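Local structure of phosphodiesterase MJ0936 (Methanocaldococcus jannaschii, 2AHD) at residues L144-I152 against K157-L165. The protein is a phosphodiesterase of the calcineurin-like phosphoesterase superfamily. Sequence-based numbering, arbitrary orientation.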
loop_
_atom_site.group_PDB
_atom_site.type_symbol
_atom_site.label_atom_id
_atom_site.label_comp_id
_atom_site.label_asym_id
_atom_site.label_seq_id
_atom_site.Cartn_x
_atom_site.Cartn_y
_atom_site.Cartn_z
ATOM N N LEU A 144 -2.844 2.684 16.546
ATOM C CA LEU A 144 -2.960 4.052 16.998
ATOM C C LEU A 144 -4.305 4.736 16.851
ATOM O O LEU A 144 -4.452 5.862 17.280
ATOM C CB LEU A 144 -1.840 4.893 16.348
ATOM C CG LEU A 144 -0.402 4.317 16.491
ATOM C CD1 LEU A 144 0.623 5.263 15.868
ATOM C CD2 LEU A 144 -0.067 4.052 17.972
ATOM N N THR A 145 -5.292 4.068 16.270
ATOM C CA THR A 145 -6.621 4.679 16.105
ATOM C C THR A 145 -7.709 3.710 16.540
ATOM O O THR A 145 -8.868 4.094 16.681
ATOM C CB THR A 145 -6.956 5.067 14.625
ATOM O OG1 THR A 145 -7.110 3.876 13.849
ATOM C CG2 THR A 145 -5.874 5.948 14.013
ATOM N N GLY A 146 -7.332 2.451 16.727
ATOM C CA GLY A 146 -8.285 1.445 17.136
ATOM C C GLY A 146 -9.164 0.962 16.005
ATOM O O GLY A 146 -10.078 0.183 16.217
ATOM N N ILE A 147 -8.883 1.417 14.793
ATOM C CA ILE A 147 -9.661 1.025 13.623
ATOM C C ILE A 147 -8.769 0.503 12.504
ATOM O O ILE A 147 -8.227 1.285 11.712
ATOM C CB ILE A 147 -10.462 2.221 13.106
ATOM C CG1 ILE A 147 -11.281 2.797 14.252
ATOM C CG2 ILE A 147 -11.353 1.801 11.952
ATOM C CD1 ILE A 147 -12.000 4.027 13.893
ATOM N N PRO A 148 -8.593 -0.823 12.424
ATOM C CA PRO A 148 -7.750 -1.395 11.374
ATOM C C PRO A 148 -8.444 -1.342 10.007
ATOM O O PRO A 148 -9.580 -1.779 9.865
ATOM C CB PRO A 148 -7.515 -2.822 11.872
ATOM C CG PRO A 148 -8.774 -3.137 12.539
ATOM C CD PRO A 148 -9.079 -1.877 13.323
ATOM N N THR A 149 -7.758 -0.805 9.004
ATOM C CA THR A 149 -8.339 -0.703 7.677
ATOM C C THR A 149 -7.375 -0.934 6.521
ATOM O O THR A 149 -6.151 -0.787 6.647
ATOM C CB THR A 149 -9.015 0.679 7.452
ATOM O OG1 THR A 149 -8.085 1.730 7.721
ATOM C CG2 THR A 149 -10.203 0.850 8.360
ATOM N N ILE A 150 -7.960 -1.319 5.391
ATOM C CA ILE A 150 -7.237 -1.543 4.147
ATOM C C ILE A 150 -8.196 -0.967 3.139
ATOM O O ILE A 150 -9.234 -0.432 3.515
ATOM C CB ILE A 150 -7.014 -3.037 3.824
ATOM C CG1 ILE A 150 -8.359 -3.760 3.780
ATOM C CG2 ILE A 150 -6.070 -3.660 4.828
ATOM C CD1 ILE A 150 -8.249 -5.256 3.650
ATOM N N GLY A 151 -7.857 -1.073 1.862
ATOM C CA GLY A 151 -8.732 -0.533 0.842
ATOM C C GLY A 151 -8.597 -1.223 -0.493
ATOM O O GLY A 151 -7.593 -1.867 -0.767
ATOM N N ILE A 152 -9.631 -1.098 -1.316
ATOM C CA ILE A 152 -9.627 -1.681 -2.649
ATOM C C ILE A 152 -10.057 -0.624 -3.667
ATOM O O ILE A 152 -11.146 -0.044 -3.569
ATOM C CB ILE A 152 -10.556 -2.913 -2.747
ATOM C CG1 ILE A 152 -10.085 -3.997 -1.785
ATOM C CG2 ILE A 152 -10.526 -3.474 -4.151
ATOM C CD1 ILE A 152 -10.776 -5.327 -1.972
ATOM N N LYS A 157 -13.552 1.894 -12.946
ATOM C CA LYS A 157 -14.436 3.039 -12.762
ATOM C C LYS A 157 -13.921 4.057 -11.732
ATOM O O LYS A 157 -14.626 5.007 -11.397
ATOM C CB LYS A 157 -15.820 2.546 -12.338
ATOM C CG LYS A 157 -16.187 1.163 -12.871
ATOM C CD LYS A 157 -17.553 0.683 -12.354
ATOM C CE LYS A 157 -18.711 1.539 -12.880
ATOM N NZ LYS A 157 -20.054 1.007 -12.492
ATOM N N LYS A 158 -12.700 3.859 -11.237
ATOM C CA LYS A 158 -12.091 4.753 -10.244
ATOM C C LYS A 158 -12.815 4.810 -8.894
ATOM O O LYS A 158 -12.906 5.874 -8.279
ATOM C CB LYS A 158 -11.979 6.178 -10.794
ATOM C CG LYS A 158 -10.828 6.409 -11.760
ATOM C CD LYS A 158 -9.948 7.569 -11.287
ATOM C CE LYS A 158 -10.746 8.850 -11.057
ATOM N NZ LYS A 158 -9.905 9.974 -10.559
ATOM N N GLU A 159 -13.321 3.673 -8.427
ATOM C CA GLU A 159 -14.017 3.642 -7.149
ATOM C C GLU A 159 -13.232 2.932 -6.058
ATOM O O GLU A 159 -12.833 1.773 -6.206
ATOM C CB GLU A 159 -15.396 2.990 -7.293
ATOM C CG GLU A 159 -16.399 3.829 -8.079
ATOM C CD GLU A 159 -16.745 3.215 -9.427
ATOM O OE1 GLU A 159 -17.495 3.852 -10.202
ATOM O OE2 GLU A 159 -16.267 2.089 -9.709
ATOM N N TYR A 160 -13.025 3.654 -4.958
ATOM C CA TYR A 160 -12.302 3.148 -3.800
ATOM C C TYR A 160 -13.266 2.934 -2.641
ATOM O O TYR A 160 -14.163 3.744 -2.410
ATOM C CB TYR A 160 -11.216 4.151 -3.386
ATOM C CG TYR A 160 -10.507 3.822 -2.085
ATOM C CD1 TYR A 160 -9.715 2.682 -1.962
ATOM C CD2 TYR A 160 -10.619 4.660 -0.980
ATOM C CE1 TYR A 160 -9.055 2.390 -0.774
ATOM C CE2 TYR A 160 -9.964 4.378 0.207
ATOM C CZ TYR A 160 -9.185 3.243 0.303
ATOM O OH TYR A 160 -8.541 2.959 1.482
ATOM N N ARG A 161 -13.083 1.836 -1.923
ATOM C CA ARG A 161 -13.918 1.548 -0.771
ATOM C C ARG A 161 -13.067 0.951 0.343
ATOM O O ARG A 161 -12.246 0.057 0.100
ATOM C CB ARG A 161 -15.050 0.593 -1.155
ATOM C CG ARG A 161 -14.665 -0.480 -2.172
ATOM C CD ARG A 161 -15.824 -1.444 -2.410
ATOM N NE ARG A 161 -15.944 -2.450 -1.352
ATOM C CZ ARG A 161 -15.372 -3.652 -1.391
ATOM N NH1 ARG A 161 -14.638 -4.005 -2.446
ATOM N NH2 ARG A 161 -15.527 -4.499 -0.375
ATOM N N GLU A 162 -13.253 1.459 1.558
ATOM C CA GLU A 162 -12.503 0.971 2.702
ATOM C C GLU A 162 -13.042 -0.358 3.167
ATOM O O GLU A 162 -14.122 -0.780 2.776
ATOM C CB GLU A 162 -12.573 1.960 3.867
ATOM C CG GLU A 162 -11.842 3.265 3.633
ATOM C CD GLU A 162 -12.055 4.266 4.750
ATOM O OE1 GLU A 162 -11.573 5.414 4.625
ATOM O OE2 GLU A 162 -12.707 3.902 5.748
ATOM N N ILE A 163 -12.266 -1.016 4.012
ATOM C CA ILE A 163 -12.655 -2.288 4.567
ATOM C C ILE A 163 -12.095 -2.312 5.964
ATOM O O ILE A 163 -10.878 -2.286 6.139
ATOM C CB ILE A 163 -12.053 -3.460 3.789
ATOM C CG1 ILE A 163 -12.577 -3.463 2.353
ATOM C CG2 ILE A 163 -12.364 -4.761 4.507
ATOM C CD1 ILE A 163 -12.025 -4.587 1.497
ATOM N N VAL A 164 -12.980 -2.323 6.958
ATOM C CA VAL A 164 -12.552 -2.380 8.345
ATOM C C VAL A 164 -12.300 -3.849 8.650
ATOM O O VAL A 164 -12.990 -4.715 8.134
ATOM C CB VAL A 164 -13.623 -1.844 9.284
ATOM C CG1 VAL A 164 -13.146 -1.961 10.703
ATOM C CG2 VAL A 164 -13.932 -0.410 8.949
ATOM N N LEU A 165 -11.316 -4.144 9.480
ATOM C CA LEU A 165 -11.014 -5.528 9.793
ATOM C C LEU A 165 -11.658 -6.018 11.095
ATOM O O LEU A 165 -11.722 -7.256 11.294
ATOM C CB LEU A 165 -9.493 -5.713 9.809
ATOM C CG LEU A 165 -8.808 -5.885 8.442
ATOM C CD1 LEU A 165 -9.450 -4.991 7.409
ATOM C CD2 LEU A 165 -7.329 -5.578 8.566
ATOM O OXT LEU A 165 -12.104 -5.161 11.897
#
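Ile150 and Ile163 form a hydrogen-bonded pair in the antiparallel hairpin of strands 149-154 and 159-164. Ile150 N donates a hydrogen bond to Ile163 O at 3.2 Å; Ile163 N donates one to Ile150 O. Ile152 and Arg161 make the next such pair, nearly straight from Ile152 N to Arg161 O (163° at the hydrogen). Leu165 N adds a hydrogen bond to Pro148 O at 3.0 Å. On one face Ile150 CG1 packs on Ile163 CB at 3.7 Å. A chi1 of 57° turns this branch toward the partner strand, and beyond it CD1 meets Leu165 CD1 at 4.0 Å. Ile152 CD1 touches Ile163 CD1 at 3.8 Å, and the Ile152 and Arg161 side chains run side by side. Helix 13-24 covers this face through Ile22 and Phe23. On the other face, chi1 of 173° swings the Tyr160 ring back beside Gly151, which it meets obliquely. Phe126 meets this ring edge-to-face. Thr149 CG2 touches Val164 CG2, while Thr149 OG1 is hydrogen-bonded to Pro137 O. Strand 159-164 is an edge strand of the mixed sheet within this chain. Five backbone hydrogen bonds fix its register, and Ile150, Ile152 and Ile163 give the hairpin an apolar surface against helix 13-24.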